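Glycosyl transferase family 8 (Streptococcus pneumoniae, PDB 5GVV) transfers galactose from UDP-galactose to the terminal glucose of already glycosylated serine-rich repeat protein PsrP, the third step in the O-glycosylation of that protein. Local coordinates at residues Asp164-Glu169 and Gln178-Met183; Gln274-Gln279 and Glu301-Ile306; Ala371-Cys376 and Tyr389-Pro394. One frame throughout, in Å; residues are numbered along the deposited sequence.

Contact 1 (Asp164-Glu169 and Gln178-Met183)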
loop_
_atom_site.group_PDB
_atom_site.type_symbol
_atom_site.label_atom_id
_atom_site.label_comp_id
_atom_site.label_asym_id
_atom_site.label_seq_id
_atom_site.Cartn_x
_atom_site.Cartn_y
_atom_site.Cartn_z
ATOM N N ASP A 164 0.548 -12.339 -30.618
ATOM C CA ASP A 164 -0.115 -12.471 -31.911
ATOM C C ASP A 164 -1.507 -13.093 -31.782
ATOM O O ASP A 164 -2.470 -12.605 -32.381
ATOM C CB ASP A 164 0.749 -13.297 -32.871
ATOM C CG ASP A 164 2.037 -12.588 -33.255
ATOM O OD1 ASP A 164 2.113 -11.350 -33.085
ATOM O OD2 ASP A 164 2.972 -13.268 -33.736
ATOM N N LEU A 165 -1.618 -14.164 -30.998
ATOM C CA LEU A 165 -2.915 -14.806 -30.805
ATOM C C LEU A 165 -3.855 -13.944 -29.972
ATOM O O LEU A 165 -5.053 -13.933 -30.221
ATOM C CB LEU A 165 -2.788 -16.208 -30.200
ATOM C CG LEU A 165 -4.141 -16.896 -29.944
ATOM C CD1 LEU A 165 -4.970 -16.989 -31.219
ATOM C CD2 LEU A 165 -3.980 -18.271 -29.312
ATOM N N THR A 166 -3.320 -13.219 -28.993
ATOM C CA THR A 166 -4.149 -12.318 -28.195
ATOM C C THR A 166 -4.588 -11.129 -29.046
ATOM O O THR A 166 -5.610 -10.500 -28.773
ATOM C CB THR A 166 -3.423 -11.812 -26.931
ATOM O OG1 THR A 166 -2.752 -12.906 -26.289
ATOM C CG2 THR A 166 -4.414 -11.188 -25.953
ATOM N N GLU A 167 -3.817 -10.831 -30.088
ATOM C CA GLU A 167 -4.175 -9.761 -31.016
ATOM C C GLU A 167 -5.419 -10.121 -31.822
ATOM O O GLU A 167 -6.335 -9.307 -31.959
ATOM C CB GLU A 167 -3.001 -9.407 -31.927
ATOM C CG GLU A 167 -2.252 -8.169 -31.467
ATOM C CD GLU A 167 -3.183 -6.985 -31.280
ATOM O OE1 GLU A 167 -3.876 -6.614 -32.251
ATOM O OE2 GLU A 167 -3.233 -6.432 -30.161
ATOM N N LYS A 168 -5.451 -11.340 -32.355
ATOM C CA LYS A 168 -6.714 -11.914 -32.791
ATOM C C LYS A 168 -7.501 -12.171 -31.513
ATOM O O LYS A 168 -6.927 -12.223 -30.434
ATOM C CB LYS A 168 -6.504 -13.257 -33.502
ATOM C CG LYS A 168 -5.443 -13.295 -34.592
ATOM C CD LYS A 168 -5.468 -14.644 -35.325
ATOM C CE LYS A 168 -6.850 -14.936 -35.913
ATOM N NZ LYS A 168 -7.022 -16.356 -36.341
ATOM N N GLU A 169 -8.814 -12.308 -31.622
ATOM C CA GLU A 169 -9.597 -12.983 -30.587
ATOM C C GLU A 169 -9.418 -12.557 -29.117
ATOM O O GLU A 169 -9.638 -13.373 -28.220
ATOM C CB GLU A 169 -9.351 -14.491 -30.688
ATOM C CG GLU A 169 -9.268 -15.009 -32.115
ATOM C CD GLU A 169 -9.580 -16.482 -32.205
ATOM O OE1 GLU A 169 -10.334 -16.977 -31.341
ATOM O OE2 GLU A 169 -9.075 -17.145 -33.137
ATOM N N GLN A 178 -5.813 -15.835 -19.868
ATOM C CA GLN A 178 -6.008 -17.222 -19.482
ATOM C C GLN A 178 -6.612 -18.011 -20.638
ATOM O O GLN A 178 -6.148 -19.109 -20.955
ATOM C CB GLN A 178 -6.903 -17.308 -18.245
ATOM C CG GLN A 178 -7.123 -18.724 -17.736
ATOM C CD GLN A 178 -7.734 -18.753 -16.353
ATOM O OE1 GLN A 178 -7.171 -18.206 -15.406
ATOM N NE2 GLN A 178 -8.891 -19.391 -16.227
ATOM N N SER A 179 -7.642 -17.448 -21.266
ATOM C CA SER A 179 -8.243 -18.052 -22.454
ATOM C C SER A 179 -7.211 -18.229 -23.566
ATOM O O SER A 179 -7.241 -19.215 -24.305
ATOM C CB SER A 179 -9.409 -17.201 -22.966
ATOM O OG SER A 179 -10.520 -17.253 -22.091
ATOM N N ILE A 180 -6.300 -17.266 -23.679
ATOM C CA ILE A 180 -5.248 -17.314 -24.689
ATOM C C ILE A 180 -4.259 -18.443 -24.396
ATOM O O ILE A 180 -3.867 -19.191 -25.297
ATOM C CB ILE A 180 -4.476 -15.979 -24.766
ATOM C CG1 ILE A 180 -5.426 -14.816 -25.076
ATOM C CG2 ILE A 180 -3.364 -16.066 -25.796
ATOM C CD1 ILE A 180 -6.278 -15.026 -26.317
ATOM N N LEU A 181 -3.853 -18.553 -23.133
ATOM C CA LEU A 181 -2.904 -19.581 -22.707
ATOM C C LEU A 181 -3.443 -20.999 -22.929
ATOM O O LEU A 181 -2.709 -21.894 -23.359
ATOM C CB LEU A 181 -2.532 -19.378 -21.235
ATOM C CG LEU A 181 -1.554 -18.243 -20.935
ATOM C CD1 LEU A 181 -1.683 -17.781 -19.496
ATOM C CD2 LEU A 181 -0.135 -18.688 -21.216
ATOM N N ASN A 182 -4.721 -21.203 -22.636
ATOM C CA ASN A 182 -5.346 -22.501 -22.855
ATOM C C ASN A 182 -5.515 -22.809 -24.340
ATOM O O ASN A 182 -5.358 -23.955 -24.774
ATOM C CB ASN A 182 -6.693 -22.563 -22.139
ATOM C CG ASN A 182 -6.550 -22.906 -20.676
ATOM O OD1 ASN A 182 -6.576 -24.077 -20.300
ATOM N ND2 ASN A 182 -6.379 -21.889 -19.840
HETATM N N MSE A 183 -5.849 -21.797 -25.108
HETATM C CA MSE A 183 -6.031 -22.003 -26.534
HETATM C C MSE A 183 -4.721 -22.279 -27.222
HETATM O O MSE A 183 -4.770 -22.830 -28.296
HETATM C CB MSE A 183 -6.771 -20.824 -27.119
HETATM C CG MSE A 183 -6.425 -20.453 -28.543
HETATM SE SE MSE A 183 -7.683 -19.176 -29.207
HETATM C CE MSE A 183 -8.631 -18.709 -27.564
#

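Contact 2 (Gln274-Gln279 and Glu301-Ile306)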
loop_
_atom_site.group_PDB
_atom_site.type_symbol
_atom_site.label_atom_id
_atom_site.label_comp_id
_atom_site.label_asym_id
_atom_site.label_seq_id
_atom_site.Cartn_x
_atom_site.Cartn_y
_atom_site.Cartn_z
ATOM N N GLN A 274 25.577 -2.176 -0.598
ATOM C CA GLN A 274 26.734 -1.380 -0.229
ATOM C C GLN A 274 26.396 0.102 -0.317
ATOM O O GLN A 274 25.558 0.517 -1.122
ATOM C CB GLN A 274 27.930 -1.714 -1.124
ATOM C CG GLN A 274 27.862 -1.100 -2.516
ATOM C CD GLN A 274 28.242 -2.079 -3.605
ATOM O OE1 GLN A 274 29.424 -2.300 -3.874
ATOM N NE2 GLN A 274 27.239 -2.677 -4.239
ATOM N N ILE A 275 27.042 0.893 0.532
ATOM C CA ILE A 275 26.866 2.336 0.525
ATOM C C ILE A 275 27.605 2.903 -0.677
ATOM O O ILE A 275 28.606 2.335 -1.120
ATOM C CB ILE A 275 27.392 2.953 1.831
ATOM C CG1 ILE A 275 26.979 2.070 3.012
ATOM C CG2 ILE A 275 26.896 4.391 2.002
ATOM C CD1 ILE A 275 27.248 2.671 4.372
ATOM N N PHE A 276 27.100 4.002 -1.221
ATOM C CA PHE A 276 27.706 4.592 -2.406
ATOM C C PHE A 276 29.037 5.268 -2.082
ATOM O O PHE A 276 29.191 5.862 -1.014
ATOM C CB PHE A 276 26.726 5.563 -3.072
ATOM C CG PHE A 276 25.519 4.885 -3.663
ATOM C CD1 PHE A 276 25.657 4.047 -4.765
ATOM C CD2 PHE A 276 24.254 5.080 -3.123
ATOM C CE1 PHE A 276 24.558 3.415 -5.316
ATOM C CE2 PHE A 276 23.147 4.453 -3.668
ATOM C CZ PHE A 276 23.301 3.615 -4.769
ATOM N N LYS A 277 29.996 5.159 -3.000
ATOM C CA LYS A 277 31.328 5.711 -2.789
ATOM C C LYS A 277 31.515 7.008 -3.565
ATOM O O LYS A 277 32.518 7.705 -3.396
ATOM C CB LYS A 277 32.405 4.692 -3.186
ATOM C CG LYS A 277 32.346 3.399 -2.388
ATOM C CD LYS A 277 32.277 3.683 -0.886
ATOM C CE LYS A 277 33.551 4.352 -0.377
ATOM N NZ LYS A 277 33.258 5.600 0.384
ATOM N N LEU A 278 30.536 7.334 -4.405
ATOM C CA LEU A 278 30.622 8.518 -5.255
ATOM C C LEU A 278 29.245 8.887 -5.784
ATOM O O LEU A 278 28.396 8.013 -5.985
ATOM C CB LEU A 278 31.571 8.264 -6.433
ATOM C CG LEU A 278 32.134 9.491 -7.161
ATOM C CD1 LEU A 278 33.271 10.125 -6.372
ATOM C CD2 LEU A 278 32.605 9.130 -8.557
ATOM N N GLN A 279 29.031 10.181 -6.006
ATOM C CA GLN A 279 27.774 10.680 -6.562
ATOM C C GLN A 279 28.034 11.440 -7.864
ATOM O O GLN A 279 28.756 12.442 -7.875
ATOM C CB GLN A 279 27.069 11.592 -5.550
ATOM C CG GLN A 279 26.804 10.934 -4.185
ATOM C CD GLN A 279 25.553 10.069 -4.158
ATOM O OE1 GLN A 279 24.641 10.244 -4.967
ATOM N NE2 GLN A 279 25.503 9.129 -3.218
ATOM N N GLU A 301 28.640 0.929 -7.274
ATOM C CA GLU A 301 28.971 1.714 -6.093
ATOM C C GLU A 301 28.970 3.219 -6.380
ATOM O O GLU A 301 29.305 4.026 -5.510
ATOM C CB GLU A 301 30.327 1.282 -5.535
ATOM C CG GLU A 301 31.523 1.765 -6.346
ATOM C CD GLU A 301 31.942 0.804 -7.443
ATOM O OE1 GLU A 301 31.070 0.309 -8.187
ATOM O OE2 GLU A 301 33.156 0.550 -7.565
ATOM N N VAL A 302 28.599 3.589 -7.603
ATOM C CA VAL A 302 28.382 4.990 -7.946
ATOM C C VAL A 302 26.885 5.234 -8.091
ATOM O O VAL A 302 26.182 4.448 -8.734
ATOM C CB VAL A 302 29.072 5.361 -9.268
ATOM C CG1 VAL A 302 28.778 6.798 -9.632
ATOM C CG2 VAL A 302 30.564 5.154 -9.160
ATOM N N HIS A 303 26.396 6.309 -7.481
ATOM C CA HIS A 303 25.006 6.718 -7.647
ATOM C C HIS A 303 24.938 7.795 -8.722
ATOM O O HIS A 303 25.442 8.913 -8.533
ATOM C CB HIS A 303 24.449 7.237 -6.316
ATOM C CG HIS A 303 22.973 7.497 -6.327
ATOM N ND1 HIS A 303 22.277 7.878 -5.199
ATOM C CD2 HIS A 303 22.059 7.434 -7.325
ATOM C CE1 HIS A 303 21.002 8.037 -5.501
ATOM N NE2 HIS A 303 20.843 7.780 -6.787
ATOM N N PHE A 304 24.328 7.456 -9.853
ATOM C CA PHE A 304 24.210 8.398 -10.960
ATOM C C PHE A 304 22.902 9.161 -10.861
ATOM O O PHE A 304 21.846 8.572 -10.607
ATOM C CB PHE A 304 24.234 7.664 -12.301
ATOM C CG PHE A 304 25.468 6.850 -12.535
ATOM C CD1 PHE A 304 26.530 7.372 -13.263
ATOM C CD2 PHE A 304 25.554 5.546 -12.061
ATOM C CE1 PHE A 304 27.673 6.610 -13.503
ATOM C CE2 PHE A 304 26.690 4.778 -12.291
ATOM C CZ PHE A 304 27.751 5.314 -13.012
ATOM N N HIS A 305 22.968 10.471 -11.066
ATOM C CA HIS A 305 21.767 11.287 -11.095
ATOM C C HIS A 305 21.630 11.885 -12.485
ATOM O O HIS A 305 22.482 12.669 -12.915
ATOM C CB HIS A 305 21.847 12.394 -10.036
ATOM C CG HIS A 305 22.127 11.888 -8.656
ATOM N ND1 HIS A 305 21.141 11.745 -7.697
ATOM C CD2 HIS A 305 23.278 11.482 -8.070
ATOM C CE1 HIS A 305 21.677 11.269 -6.586
ATOM N NE2 HIS A 305 22.972 11.104 -6.786
ATOM N N ILE A 306 20.574 11.500 -13.195
ATOM C CA ILE A 306 20.340 12.010 -14.543
ATOM C C ILE A 306 19.129 12.932 -14.521
ATOM O O ILE A 306 18.011 12.493 -14.233
ATOM C CB ILE A 306 20.123 10.876 -15.563
ATOM C CG1 ILE A 306 21.241 9.837 -15.455
ATOM C CG2 ILE A 306 20.062 11.440 -16.980
ATOM C CD1 ILE A 306 22.641 10.427 -15.622
HETATM O O HOH W 1 22.676 8.152 -2.380
#

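Contact 3 (Ala371-Cys376 and Tyr389-Pro394)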
loop_
_atom_site.group_PDB
_atom_site.type_symbol
_atom_site.label_atom_id
_atom_site.label_comp_id
_atom_site.label_asym_id
_atom_site.label_seq_id
_atom_site.Cartn_x
_atom_site.Cartn_y
_atom_site.Cartn_z
ATOM N N ALA A 371 34.408 13.878 -19.630
ATOM C CA ALA A 371 33.541 13.702 -20.791
ATOM C C ALA A 371 34.046 12.602 -21.715
ATOM O O ALA A 371 35.165 12.104 -21.549
ATOM C CB ALA A 371 33.408 15.016 -21.554
ATOM N N PHE A 372 33.210 12.211 -22.673
ATOM C CA PHE A 372 33.652 11.335 -23.756
ATOM C C PHE A 372 34.124 12.190 -24.921
ATOM O O PHE A 372 33.759 13.363 -25.007
ATOM C CB PHE A 372 32.523 10.414 -24.224
ATOM C CG PHE A 372 32.324 9.200 -23.354
ATOM C CD1 PHE A 372 33.307 8.221 -23.272
ATOM C CD2 PHE A 372 31.149 9.028 -22.635
ATOM C CE1 PHE A 372 33.126 7.097 -22.479
ATOM C CE2 PHE A 372 30.956 7.906 -21.840
ATOM C CZ PHE A 372 31.948 6.939 -21.764
ATOM N N ASP A 373 34.921 11.598 -25.813
ATOM C CA ASP A 373 35.438 12.292 -26.991
ATOM C C ASP A 373 34.322 12.932 -27.811
ATOM O O ASP A 373 34.501 14.009 -28.392
ATOM C CB ASP A 373 36.248 11.324 -27.871
ATOM C CG ASP A 373 35.525 10.007 -28.111
ATOM O OD1 ASP A 373 34.313 9.924 -27.822
ATOM O OD2 ASP A 373 36.167 9.050 -28.596
ATOM N N ASN A 374 33.171 12.267 -27.846
ATOM C CA ASN A 374 32.039 12.728 -28.647
ATOM C C ASN A 374 30.942 13.448 -27.849
ATOM O O ASN A 374 29.859 13.700 -28.381
ATOM C CB ASN A 374 31.424 11.551 -29.410
ATOM C CG ASN A 374 30.856 10.491 -28.482
ATOM O OD1 ASN A 374 31.146 10.484 -27.287
ATOM N ND2 ASN A 374 30.057 9.581 -29.032
ATOM N N THR A 375 31.207 13.769 -26.586
ATOM C CA THR A 375 30.221 14.490 -25.781
ATOM C C THR A 375 30.771 15.778 -25.170
ATOM O O THR A 375 30.025 16.539 -24.551
ATOM C CB THR A 375 29.630 13.612 -24.653
ATOM O OG1 THR A 375 30.669 13.221 -23.747
ATOM C CG2 THR A 375 28.941 12.373 -25.222
ATOM N N CYS A 376 32.069 16.022 -25.330
ATOM C CA CYS A 376 32.646 17.263 -24.825
ATOM C C CYS A 376 32.114 18.437 -25.638
ATOM O O CYS A 376 31.885 18.314 -26.846
ATOM C CB CYS A 376 34.175 17.213 -24.850
ATOM S SG CYS A 376 34.874 16.608 -26.379
ATOM N N TYR A 389 37.552 10.960 -22.456
ATOM C CA TYR A 389 37.806 9.528 -22.637
ATOM C C TYR A 389 37.123 8.982 -23.899
ATOM O O TYR A 389 36.117 9.531 -24.348
ATOM C CB TYR A 389 37.389 8.762 -21.358
ATOM C CG TYR A 389 38.123 9.280 -20.136
ATOM C CD1 TYR A 389 39.392 8.809 -19.817
ATOM C CD2 TYR A 389 37.574 10.277 -19.338
ATOM C CE1 TYR A 389 40.086 9.302 -18.728
ATOM C CE2 TYR A 389 38.259 10.774 -18.244
ATOM C CZ TYR A 389 39.516 10.285 -17.946
ATOM O OH TYR A 389 40.211 10.771 -16.860
ATOM N N PRO A 390 37.691 7.919 -24.500
ATOM C CA PRO A 390 37.130 7.402 -25.760
ATOM C C PRO A 390 35.811 6.651 -25.588
ATOM O O PRO A 390 35.737 5.696 -24.809
ATOM C CB PRO A 390 38.221 6.451 -26.272
ATOM C CG PRO A 390 38.980 6.047 -25.051
ATOM C CD PRO A 390 38.948 7.243 -24.133
ATOM N N SER A 391 34.784 7.073 -26.323
ATOM C CA SER A 391 33.450 6.482 -26.195
ATOM C C SER A 391 33.369 5.029 -26.656
ATOM O O SER A 391 32.477 4.295 -26.235
ATOM C CB SER A 391 32.417 7.331 -26.941
ATOM O OG SER A 391 32.883 7.692 -28.231
ATOM N N SER A 392 34.287 4.608 -27.518
ATOM C CA SER A 392 34.275 3.220 -27.962
ATOM C C SER A 392 35.053 2.307 -27.023
ATOM O O SER A 392 35.071 1.090 -27.206
ATOM C CB SER A 392 34.779 3.101 -29.395
ATOM O OG SER A 392 33.783 3.557 -30.291
ATOM N N ILE A 393 35.698 2.900 -26.020
ATOM C CA ILE A 393 36.352 2.128 -24.965
ATOM C C ILE A 393 35.987 2.714 -23.597
ATOM O O ILE A 393 36.830 3.304 -22.919
ATOM C CB ILE A 393 37.876 2.105 -25.160
ATOM C CG1 ILE A 393 38.212 1.707 -26.593
ATOM C CG2 ILE A 393 38.556 1.115 -24.211
ATOM C CD1 ILE A 393 39.432 2.331 -27.081
ATOM N N PRO A 394 34.717 2.546 -23.189
ATOM C CA PRO A 394 34.203 3.164 -21.962
ATOM C C PRO A 394 34.801 2.583 -20.683
ATOM O O PRO A 394 34.589 3.168 -19.620
ATOM C CB PRO A 394 32.702 2.867 -22.021
ATOM C CG PRO A 394 32.586 1.649 -22.868
ATOM C CD PRO A 394 33.669 1.792 -23.901
HETATM O O HOH W 2 36.336 5.908 -29.019
#

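Contact 1 (Asp164-Glu169 and Gln178-Met183)
Leu165 CG stands anti to the backbone N (chi1 178°), and from there CD2 and CD1 reach Met183, a selenomethionine whose SE is carried outward by an extended second torsion (chi2 169°). The two side chains cross obliquely: Leu165 CD2 lies 3.4 Å from Met183 CG and 3.8 Å from Met183 SE. The first of these is tighter than usual van der Waals contact for two carbons, but it goes with a Met183 chain that is not fully staggered and carries limited weight. The second branch, Leu165 CD1, approaches the selenium, Met183 SE, at 4.0 Å, so both methyls bear on the selenium, and CD2 also on CG.

One turn away along the second helix, Ile180 crosses Thr166 at about a right angle. Thr166 OG1 is 3.3 Å from Ile180 CG2 and 3.5 Å from Ile180 CG1, contacts with carbon and not hydrogen bonds; the polar needs of this hydroxyl are met by Leu162 O and the hydroxyl of Tyr91. The contact is a helix-helix packing within the glycosyltransferase family 8 region, of the GT-A clan, joining the end of helix 158-167 to helix 176-185 across a short connection, with no hydrogen bond between the two segments. Lys168 is the first residue to leave helical geometry, and the chain then brings Glu169 O to 4.2 Å from Ile180 CD1. That carbonyl oxygen is buried here without a polar partner in the model. Glu169 OE1 comes no nearer than 4.1 Å to Met183 SE, a loose approach at the margin of the contact.

Contact 2 (Gln274-Gln279 and Glu301-Ile306)
His303 lays its CB over the face of the Phe276 ring, 3.6 Å from the centroid and close to the ring normal, a CH-pi contact with the methylene over the middle of the phenyl. The imidazole beyond it is oblique to the phenyl, the planes inclined at 31° and the centroids 4.8 Å apart.

Gln279 approaches the same CB, its OE1 at 3.3 Å from His303 CB, with the amide plane turned 66° from the imidazole. This oxygen is gripped by His305: His305 NE2 donates to Gln279 OE1 over 2.6 Å, almost straight at 177° and nearly along the C=O axis, with the oxygen close to the ring plane. The bend of the glutamine at chi2 places CD for this reach. The two residues stand on strands 278-283 and 302-307, which, linked through helix 292-298, form a beta-alpha-beta unit. Gln279 NE2 donates a hydrogen bond to a water that is also bonded to His303 ND1, while His303 NE2 is held by Thr326 and His305 ND1 by Tyr328.

The sound parallel bridge pairs Gln279 with His303, and His303 N bonds Leu278 O at 3.0 Å; Lys277 N to Glu301 O, 2.8 Å, ties the loop ahead of the strand. On the sheet face away from the histidines, Leu278 CB meets Val302 CG2 at 4.3 Å, and Ile401 of helix 395-402 touches both residues.

Contact 3 (Ala371-Cys376 and Tyr389-Pro394)
Tyr389 pairs with Phe372 in a parallel bridge, CA to CA 4.7 Å, flanked by backbone bonds from Tyr389 N to Ala371 O and from Asp373 N to Tyr389 O, both 2.8 Å; the second is the more bent, 139° against 161°.

From the bridge the Phe372 ring reaches the turn that opens at Pro390. Phe372 CD1 comes within 3.4 Å of Ser391 CA, an oblique approach, while Tyr389 O and Pro394 CA lie at the ring edge. At the far end of the ring, Phe372 CZ meets Pro394 CB at 4.1 Å, and Met397 of helix 395-402 also touches the phenyl.

The polar side is carried by Asp373, whose CG sits between the backbone N and the carbonyl carbon (chi1 47°), which puts CG, and with it the carboxylate, on the side of Ser391. Ser391 OG donates to Asp373 OD1 over 2.7 Å, using the syn lone pair of that oxygen. Ser391 N adds weak bonds to both carboxylate oxygens of Asp373, each 3.3 Å. A water donates to Asp373 OD2 and accepts from Ser392 N. Together these bonds hold the start of the type I turn from Pro390 to Ile393, which leads from the edge strand 387-389 into helix 395-402. Asn374 OD1 packs against Ser391 CB at 3.4 Å. One firm hydroxyl bond, with weaker help from the peptide N-H and a water, would favour the charged form of the carboxylate.

Along the chain the three contacts follow one another in series. Contact 1 belongs to the GT-A part, where helices 158-167 and 176-185 pack at the surface; the side chain of Ile180 is about 12 Å from the bound UDP, but the contact lies away from the annotated sites. Contacts 2 and 3 belong to a six-stranded parallel sheet distinct from the seven-stranded mixed one: contact 2 pairs strands 278-283 and 302-307, contact 3 strands 369-372 and 387-389 at one edge. Their centres are 20 Å apart, and helix 395-402 touches both. Contact 1 is 44 Å from contact 2, centre to centre, across the chain's centre; contacts 2 and 3 also lie away from the annotated sites.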